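Local coordinates for protein putative polyketide cyclase (Pseudomonas putida KT2440, PDB 3F7X) that is of unknown function but carries a SnoaL-like domain and is probably related to the polyketide cyclases, which close rings in polyketide intermediates, at residues M20-A32 with A125-V137. Sequence-based numbering, arbitrary orientation.
With EDO (1,2-ethanediol), chain F; EDO (1,2-ethanediol), chain H; EDO (1,2-ethanediol), chain D.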
HETATM    1  N   MSE A  20     -10.950  20.494  -9.360  1.00 25.46           N
HETATM    2  CA  MSE A  20     -11.309  19.145  -8.867  0.50 20.41           C
HETATM    3  C   MSE A  20     -10.793  18.930  -7.441  1.00 16.87           C
HETATM    4  O   MSE A  20      -9.710  19.403  -7.080  1.00 18.02           O
HETATM    5  CB  MSE A  20     -10.736  18.006  -9.744  0.50 17.47           C
HETATM    6  CG  MSE A  20     -11.556  17.614 -11.001  0.50 17.96           C
HETATM    7 SE   MSE A  20     -10.882  16.022 -11.966  0.38 18.18          SE
HETATM    8  CE  MSE A  20      -9.093  16.653 -12.163  0.50 24.04           C
ATOM      9  N   THR A  21     -11.571  18.223  -6.648  1.00 17.46           N
ATOM     10  CA  THR A  21     -11.090  17.730  -5.368  1.00 14.87           C
ATOM     11  C   THR A  21     -10.080  16.581  -5.616  1.00 14.27           C
ATOM     12  O   THR A  21      -9.999  15.980  -6.707  1.00 14.24           O
ATOM     13  CB  THR A  21     -12.219  17.191  -4.495  1.00 16.66           C
ATOM     14  OG1 THR A  21     -12.767  16.031  -5.109  1.00 17.31           O
ATOM     15  CG2 THR A  21     -13.336  18.250  -4.312  1.00 19.46           C
ATOM     16  N   ALA A  22      -9.313  16.258  -4.589  1.00 13.16           N
ATOM     17  CA  ALA A  22      -8.392  15.122  -4.684  1.00 11.36           C
ATOM     18  C   ALA A  22      -9.137  13.834  -5.043  1.00 11.45           C
ATOM     19  O   ALA A  22      -8.646  13.028  -5.842  1.00 11.72           O
ATOM     20  CB  ALA A  22      -7.609  14.958  -3.379  1.00 12.10           C
ATOM     21  N   THR A  23     -10.320  13.655  -4.455  1.00 12.38           N
ATOM     22  CA  THR A  23     -11.146  12.474  -4.739  1.00 12.86           C
ATOM     23  C   THR A  23     -11.529  12.436  -6.209  1.00 12.77           C
ATOM     24  O   THR A  23     -11.441  11.390  -6.868  1.00 12.96           O
ATOM     25  CB  THR A  23     -12.371  12.443  -3.797  1.00 13.85           C
ATOM     26  OG1 THR A  23     -11.915  12.320  -2.452  1.00 14.54           O
ATOM     27  CG2 THR A  23     -13.256  11.282  -4.146  1.00 16.01           C
ATOM     28  N   GLU A  24     -11.963  13.577  -6.729  1.00 13.48           N
ATOM     29  CA  GLU A  24     -12.289  13.648  -8.127  1.00 13.86           C
ATOM     30  C   GLU A  24     -11.098  13.392  -9.046  1.00 12.90           C
ATOM     31  O   GLU A  24     -11.225  12.715 -10.063  1.00 13.60           O
ATOM     32  CB  GLU A  24     -12.918  14.996  -8.460  1.00 16.95           C
ATOM     33  CG  GLU A  24     -14.331  15.162  -7.839  1.00 20.61           C
ATOM     34  CD  GLU A  24     -14.888  16.587  -7.851  1.00 26.97           C
ATOM     35  OE1 GLU A  24     -14.125  17.561  -7.980  1.00 22.17           O
ATOM     36  OE2 GLU A  24     -16.127  16.716  -7.716  1.00 34.72           O
ATOM     37  N   LEU A  25      -9.947  13.913  -8.681  1.00 12.65           N
ATOM     38  CA  LEU A  25      -8.726  13.754  -9.429  1.00 11.16           C
ATOM     39  C   LEU A  25      -8.320  12.259  -9.507  1.00 10.71           C
ATOM     40  O   LEU A  25      -8.016  11.711 -10.575  1.00 10.60           O
ATOM     41  CB  LEU A  25      -7.652  14.576  -8.771  1.00 12.78           C
ATOM     42  CG  LEU A  25      -6.308  14.596  -9.434  1.00 14.74           C
ATOM     43  CD1 LEU A  25      -6.319  15.055 -10.856  1.00 19.03           C
ATOM     44  CD2 LEU A  25      -5.318  15.473  -8.621  1.00 15.70           C
ATOM     45  N   VAL A  26      -8.350  11.588  -8.356  1.00 10.14           N
ATOM     46  CA  VAL A  26      -8.004  10.164  -8.289  1.00  9.53           C
ATOM     47  C   VAL A  26      -9.072   9.332  -8.995  1.00 10.35           C
ATOM     48  O   VAL A  26      -8.733   8.378  -9.683  1.00 10.36           O
ATOM     49  CB  VAL A  26      -7.706   9.723  -6.842  1.00 10.83           C
ATOM     50  CG1 VAL A  26      -7.550   8.216  -6.771  1.00 12.10           C
ATOM     51  CG2 VAL A  26      -6.465  10.470  -6.318  1.00 11.98           C
ATOM     52  N   ASN A  27     -10.343   9.672  -8.844  1.00 10.01           N
ATOM     53  CA  ASN A  27     -11.368   8.988  -9.627  1.00 11.68           C
ATOM     54  C   ASN A  27     -11.112   9.128 -11.136  1.00 11.14           C
ATOM     55  O   ASN A  27     -11.297   8.179 -11.880  1.00 11.30           O
ATOM     56  CB  ASN A  27     -12.740   9.544  -9.343  1.00 13.07           C
ATOM     57  CG  ASN A  27     -13.315   9.097  -8.049  1.00 17.40           C
ATOM     58  OD1 ASN A  27     -12.976   8.071  -7.537  1.00 21.09           O
ATOM     59  ND2 ASN A  27     -14.275   9.891  -7.528  1.00 21.17           N
ATOM     60  N   ALA A  28     -10.704  10.321 -11.574  1.00 10.37           N
ATOM     61  CA  ALA A  28     -10.408  10.535 -12.987  1.00 11.58           C
ATOM     62  C   ALA A  28      -9.197   9.714 -13.445  1.00 10.59           C
ATOM     63  O   ALA A  28      -9.214   9.192 -14.559  1.00 11.25           O
ATOM     64  CB  ALA A  28     -10.188  12.053 -13.266  1.00 12.08           C
ATOM     65  N   TYR A  29      -8.193   9.601 -12.583  1.00  9.89           N
ATOM     66  CA  TYR A  29      -7.034   8.774 -12.826  1.00  9.41           C
ATOM     67  C   TYR A  29      -7.430   7.350 -13.091  1.00  8.91           C
ATOM     68  O   TYR A  29      -7.036   6.768 -14.110  1.00 10.09           O
ATOM     69  CB  TYR A  29      -6.108   8.903 -11.617  1.00 10.20           C
ATOM     70  CG  TYR A  29      -4.819   8.106 -11.635  1.00 10.46           C
ATOM     71  CD1 TYR A  29      -3.653   8.673 -12.146  1.00 11.62           C
ATOM     72  CD2 TYR A  29      -4.724   6.893 -11.016  1.00 10.15           C
ATOM     73  CE1 TYR A  29      -2.456   7.978 -12.106  1.00 11.40           C
ATOM     74  CE2 TYR A  29      -3.529   6.186 -10.963  1.00 11.29           C
ATOM     75  CZ  TYR A  29      -2.397   6.727 -11.522  1.00 10.74           C
ATOM     76  OH  TYR A  29      -1.180   6.057 -11.495  1.00 11.90           O
ATOM     77  N   TYR A  30      -8.265   6.798 -12.220  1.00  9.27           N
ATOM     78  CA  TYR A  30      -8.686   5.417 -12.405  1.00 10.18           C
ATOM     79  C   TYR A  30      -9.693   5.232 -13.544  1.00 10.13           C
ATOM     80  O   TYR A  30      -9.675   4.182 -14.171  1.00 10.96           O
ATOM     81  CB  TYR A  30      -9.197   4.828 -11.087  1.00 10.12           C
ATOM     82  CG  TYR A  30      -8.023   4.562 -10.157  1.00  9.37           C
ATOM     83  CD1 TYR A  30      -6.996   3.711 -10.542  1.00 11.94           C
ATOM     84  CD2 TYR A  30      -7.885   5.202  -8.947  1.00 10.35           C
ATOM     85  CE1 TYR A  30      -5.887   3.503  -9.727  1.00 12.08           C
ATOM     86  CE2 TYR A  30      -6.802   5.008  -8.136  1.00 10.10           C
ATOM     87  CZ  TYR A  30      -5.807   4.155  -8.508  1.00 10.66           C
ATOM     88  OH  TYR A  30      -4.720   3.949  -7.699  1.00 11.44           O
ATOM     89  N   ALA A  31     -10.569   6.212 -13.797  1.00 10.75           N
ATOM     90  CA  ALA A  31     -11.448   6.143 -14.923  1.00 11.07           C
ATOM     91  C   ALA A  31     -10.616   6.043 -16.207  1.00 10.06           C
ATOM     92  O   ALA A  31     -10.947   5.273 -17.113  1.00 11.26           O
ATOM     93  CB  ALA A  31     -12.387   7.373 -14.937  1.00 13.59           C
ATOM     94  N   ALA A  32      -9.572   6.861 -16.328  1.00 10.42           N
ATOM     95  CA  ALA A  32      -8.707   6.878 -17.492  1.00 10.77           C
ATOM     96  C   ALA A  32      -7.937   5.592 -17.616  1.00 10.64           C
ATOM     97  O   ALA A  32      -7.823   5.043 -18.712  1.00 11.92           O
ATOM     98  CB  ALA A  32      -7.793   8.091 -17.484  1.00 11.51           C
ATOM     99  N   ALA A 125      -2.927   2.276  -3.788  1.00  8.29           N
ATOM    100  CA  ALA A 125      -1.986   3.325  -4.131  1.00  8.78           C
ATOM    101  C   ALA A 125      -2.131   4.478  -3.173  1.00  8.02           C
ATOM    102  O   ALA A 125      -3.210   4.729  -2.636  1.00  9.13           O
ATOM    103  CB  ALA A 125      -2.186   3.784  -5.574  1.00  9.81           C
ATOM    104  N   PHE A 126      -1.024   5.184  -3.001  1.00  7.90           N
ATOM    105  CA  PHE A 126      -1.006   6.438  -2.277  1.00  7.92           C
ATOM    106  C   PHE A 126      -0.557   7.556  -3.214  1.00  8.20           C
ATOM    107  O   PHE A 126       0.279   7.344  -4.104  1.00  9.46           O
ATOM    108  CB  PHE A 126      -0.051   6.376  -1.074  1.00  8.43           C
ATOM    109  CG  PHE A 126      -0.569   5.476   0.036  1.00  8.55           C
ATOM    110  CD1 PHE A 126      -1.430   6.003   1.003  1.00  9.05           C
ATOM    111  CD2 PHE A 126      -0.279   4.130   0.089  1.00  9.01           C
ATOM    112  CE1 PHE A 126      -1.943   5.190   1.981  1.00  9.26           C
ATOM    113  CE2 PHE A 126      -0.800   3.356   1.071  1.00  9.81           C
ATOM    114  CZ  PHE A 126      -1.603   3.887   2.008  1.00  9.86           C
ATOM    115  N   PHE A 127      -1.116   8.746  -2.974  1.00  8.42           N
ATOM    116  CA  PHE A 127      -0.904   9.902  -3.832  1.00  9.22           C
ATOM    117  C   PHE A 127      -0.506  11.117  -3.021  1.00  8.40           C
ATOM    118  O   PHE A 127      -1.022  11.345  -1.909  1.00  9.82           O
ATOM    119  CB  PHE A 127      -2.194  10.252  -4.564  1.00 10.03           C
ATOM    120  CG  PHE A 127      -2.720   9.167  -5.443  1.00  8.98           C
ATOM    121  CD1 PHE A 127      -3.542   8.200  -4.927  1.00 10.35           C
ATOM    122  CD2 PHE A 127      -2.382   9.099  -6.767  1.00  9.68           C
ATOM    123  CE1 PHE A 127      -4.021   7.171  -5.729  1.00 10.41           C
ATOM    124  CE2 PHE A 127      -2.869   8.072  -7.583  1.00 10.90           C
ATOM    125  CZ  PHE A 127      -3.696   7.123  -7.060  1.00 10.49           C
ATOM    126  N   TYR A 128       0.362  11.949  -3.603  1.00  9.49           N
ATOM    127  CA  TYR A 128       0.584  13.326  -3.179  1.00  9.83           C
ATOM    128  C   TYR A 128       0.124  14.193  -4.342  1.00 10.77           C
ATOM    129  O   TYR A 128       0.465  13.915  -5.497  1.00 10.91           O
ATOM    130  CB  TYR A 128       2.061  13.572  -2.877  1.00 10.65           C
ATOM    131  CG  TYR A 128       2.431  15.003  -2.639  1.00 11.86           C
ATOM    132  CD1 TYR A 128       1.806  15.760  -1.658  1.00 13.20           C
ATOM    133  CD2 TYR A 128       3.391  15.615  -3.410  1.00 15.23           C
ATOM    134  CE1 TYR A 128       2.158  17.082  -1.441  1.00 14.97           C
ATOM    135  CE2 TYR A 128       3.742  16.958  -3.192  1.00 16.38           C
ATOM    136  CZ  TYR A 128       3.113  17.660  -2.221  1.00 16.17           C
ATOM    137  OH  TYR A 128       3.455  18.974  -2.000  1.00 21.89           O
ATOM    138  N   ILE A 129      -0.646  15.220  -4.022  1.00 10.59           N
ATOM    139  CA  ILE A 129      -1.272  16.119  -4.975  1.00 11.07           C
ATOM    140  C   ILE A 129      -0.831  17.538  -4.665  1.00 11.21           C
ATOM    141  O   ILE A 129      -0.852  17.963  -3.516  1.00 12.16           O
ATOM    142  CB  ILE A 129      -2.804  15.993  -4.907  1.00 12.21           C
ATOM    143  CG1 ILE A 129      -3.190  14.586  -5.376  1.00 13.52           C
ATOM    144  CG2 ILE A 129      -3.529  17.079  -5.741  1.00 12.96           C
ATOM    145  CD1 ILE A 129      -4.572  14.179  -4.941  1.00 16.84           C
ATOM    146  N   HIS A 130      -0.416  18.247  -5.704  1.00 12.20           N
ATOM    147  CA  HIS A 130       0.110  19.596  -5.549  1.00 12.87           C
ATOM    148  C   HIS A 130      -0.225  20.385  -6.779  1.00 13.66           C
ATOM    149  O   HIS A 130      -0.097  19.888  -7.882  1.00 13.86           O
ATOM    150  CB  HIS A 130       1.620  19.552  -5.291  1.00 15.96           C
ATOM    151  CG  HIS A 130       2.211  20.853  -4.806  1.00 17.21           C
ATOM    152  ND1 HIS A 130       1.943  21.382  -3.564  1.00 20.03           N
ATOM    153  CD2 HIS A 130       3.115  21.690  -5.377  1.00 20.77           C
ATOM    154  CE1 HIS A 130       2.633  22.497  -3.400  1.00 22.19           C
ATOM    155  NE2 HIS A 130       3.334  22.716  -4.492  1.00 22.22           N
ATOM    156  N   CYS A 131      -0.713  21.603  -6.599  1.00 16.33           N
ATOM    157  CA  CYS A 131      -1.129  22.471  -7.732  0.67 19.15           C
ATOM    158  C   CYS A 131      -2.085  21.795  -8.652  1.00 18.03           C
ATOM    159  O   CYS A 131      -2.048  21.966  -9.868  1.00 21.57           O
ATOM    160  CB  CYS A 131       0.027  22.939  -8.584  0.67 22.52           C
ATOM    161  SG  CYS A 131       0.936  23.983  -7.662  0.67 28.56           S
ATOM    162  N   GLY A 132      -2.994  21.017  -8.080  1.00 17.23           N
ATOM    163  CA  GLY A 132      -4.038  20.358  -8.831  1.00 17.44           C
ATOM    164  C   GLY A 132      -3.606  19.198  -9.723  1.00 17.95           C
ATOM    165  O   GLY A 132      -4.381  18.734 -10.523  1.00 20.46           O
ATOM    166  N   LYS A 133      -2.393  18.687  -9.534  1.00 15.04           N
ATOM    167  CA  LYS A 133      -1.872  17.539 -10.281  0.50 13.50           C
ATOM    168  C   LYS A 133      -1.379  16.466  -9.316  1.00 11.87           C
ATOM    169  O   LYS A 133      -0.992  16.755  -8.192  1.00 13.06           O
ATOM    170  CB  LYS A 133      -0.698  17.956 -11.181  0.50 12.36           C
ATOM    171  CG  LYS A 133      -1.071  18.935 -12.268  0.50 14.26           C
ATOM    172  CD  LYS A 133      -2.002  18.287 -13.305  0.50 15.35           C
ATOM    173  CE  LYS A 133      -2.381  19.324 -14.341  0.50 18.81           C
ATOM    174  NZ  LYS A 133      -1.137  20.020 -14.766  0.50 26.56           N
ATOM    175  N   ILE A 134      -1.348  15.247  -9.806  1.00 11.55           N
ATOM    176  CA  ILE A 134      -0.778  14.129  -9.065  1.00 10.37           C
ATOM    177  C   ILE A 134       0.750  14.243  -9.195  1.00 11.13           C
ATOM    178  O   ILE A 134       1.300  14.106 -10.294  1.00 12.55           O
ATOM    179  CB  ILE A 134      -1.304  12.793  -9.588  1.00 11.93           C
ATOM    180  CG1 ILE A 134      -2.805  12.647  -9.249  1.00 13.67           C
ATOM    181  CG2 ILE A 134      -0.466  11.615  -9.024  1.00 13.18           C
ATOM    182  CD1 ILE A 134      -3.508  11.532 -10.018  1.00 14.71           C
ATOM    183  N   ALA A 135       1.427  14.483  -8.064  1.00 10.95           N
ATOM    184  CA  ALA A 135       2.872  14.675  -7.988  1.00 11.82           C
ATOM    185  C   ALA A 135       3.624  13.435  -7.510  1.00 10.43           C
ATOM    186  O   ALA A 135       4.845  13.364  -7.653  1.00 10.63           O
ATOM    187  CB  ALA A 135       3.224  15.886  -7.101  1.00 15.02           C
ATOM    188  N   ARG A 136       2.914  12.473  -6.916  1.00 10.56           N
ATOM    189  CA  ARG A 136       3.480  11.188  -6.561  1.00 10.34           C
ATOM    190  C   ARG A 136       2.388  10.131  -6.628  1.00  9.63           C
ATOM    191  O   ARG A 136       1.271  10.359  -6.137  1.00 10.69           O
ATOM    192  CB  ARG A 136       4.107  11.184  -5.166  1.00 11.58           C
ATOM    193  CG  ARG A 136       4.582   9.786  -4.717  1.00 11.04           C
ATOM    194  CD  ARG A 136       5.287   9.824  -3.402  1.00 11.29           C
ATOM    195  NE  ARG A 136       4.541  10.377  -2.285  1.00 11.49           N
ATOM    196  CZ  ARG A 136       3.703   9.715  -1.507  1.00 10.89           C
ATOM    197  NH1 ARG A 136       3.358   8.465  -1.778  1.00 10.94           N
ATOM    198  NH2 ARG A 136       3.174  10.318  -0.476  1.00 11.47           N
ATOM    199  N   VAL A 137       2.753   8.999  -7.221  1.00  9.94           N
ATOM    200  CA  VAL A 137       1.955   7.775  -7.193  1.00  9.58           C
ATOM    201  C   VAL A 137       2.859   6.679  -6.607  1.00  9.38           C
ATOM    202  O   VAL A 137       3.914   6.364  -7.175  1.00  9.93           O
ATOM    203  CB  VAL A 137       1.509   7.306  -8.606  1.00 11.30           C
ATOM    204  CG1 VAL A 137       0.713   6.003  -8.474  1.00 13.08           C
ATOM    205  CG2 VAL A 137       0.652   8.363  -9.311  1.00 12.99           C
TER
HETATM  206  C1  EDO F 137       4.273  13.653   0.231  1.00 27.04           C
HETATM  207  O1  EDO F 137       4.587  12.417   0.801  1.00 23.41           O
HETATM  208  C2  EDO F 137       5.427  13.949  -0.705  1.00 29.75           C
HETATM  209  O2  EDO F 137       5.391  13.096  -1.864  1.00 24.05           O
HETATM  210  C1  EDO H 139      -3.108  20.663  -3.585  1.00 22.75           C
HETATM  211  O1  EDO H 139      -3.338  21.156  -4.927  1.00 23.32           O
HETATM  212  C2  EDO H 139      -4.322  20.929  -2.709  1.00 21.13           C
HETATM  213  O2  EDO H 139      -4.023  20.584  -1.358  1.00 25.61           O
HETATM  214  C1  EDO D 135      -1.005   2.705 -11.969  1.00 17.46           C
HETATM  215  O1  EDO D 135      -1.090   3.549 -10.854  1.00 15.99           O
HETATM  216  C2  EDO D 135       0.355   2.848 -12.696  1.00 16.63           C
HETATM  217  O2  EDO D 135       1.490   2.507 -11.830  1.00 16.65           O
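Helix 22-32 lies across the hairpin formed by strands 125-130 and 133-137, its axis 9.5 Å from the second strand and nearly perpendicular to it at 81°; the backbones come closest at Ala22 with Ile129 and Leu25 with Lys133. Phe127 is gripped from several sides: Val26 CG2 sits over its ring centre in a CH-pi contact at 4.0 Å, while its CE2 edge points into a face of Tyr29, a T-shaped pair with planes at 83°. Tyr30 OH lies at the Phe127 ring edge, 3.4 Å from CZ, and packs on Ala125 CB. Tyr29 extends toward the hairpin because its chi1 of 179° sets CG opposite the backbone N; Ile134 CD1 touches its CD1 at 3.6 Å, and its hydroxyl meets both Val137 methyls. A leucine in place of Tyr29 would probably leave the Phe127 edge without its aromatic face and Val137 without the hydroxyl it packs against. Near the turn, the Leu25 and Ile129 side chains meet tip to tip, CD2 3.8 Å from CG2, while Leu25 and Ile134 run past each other in opposite directions. No hydrogen bond joins helix and hairpin, so apolar and aromatic packing holds them together in this SnoaL-like alpha+beta fold; Thr23 OG1 bonds Gln87 OE1 on another strand.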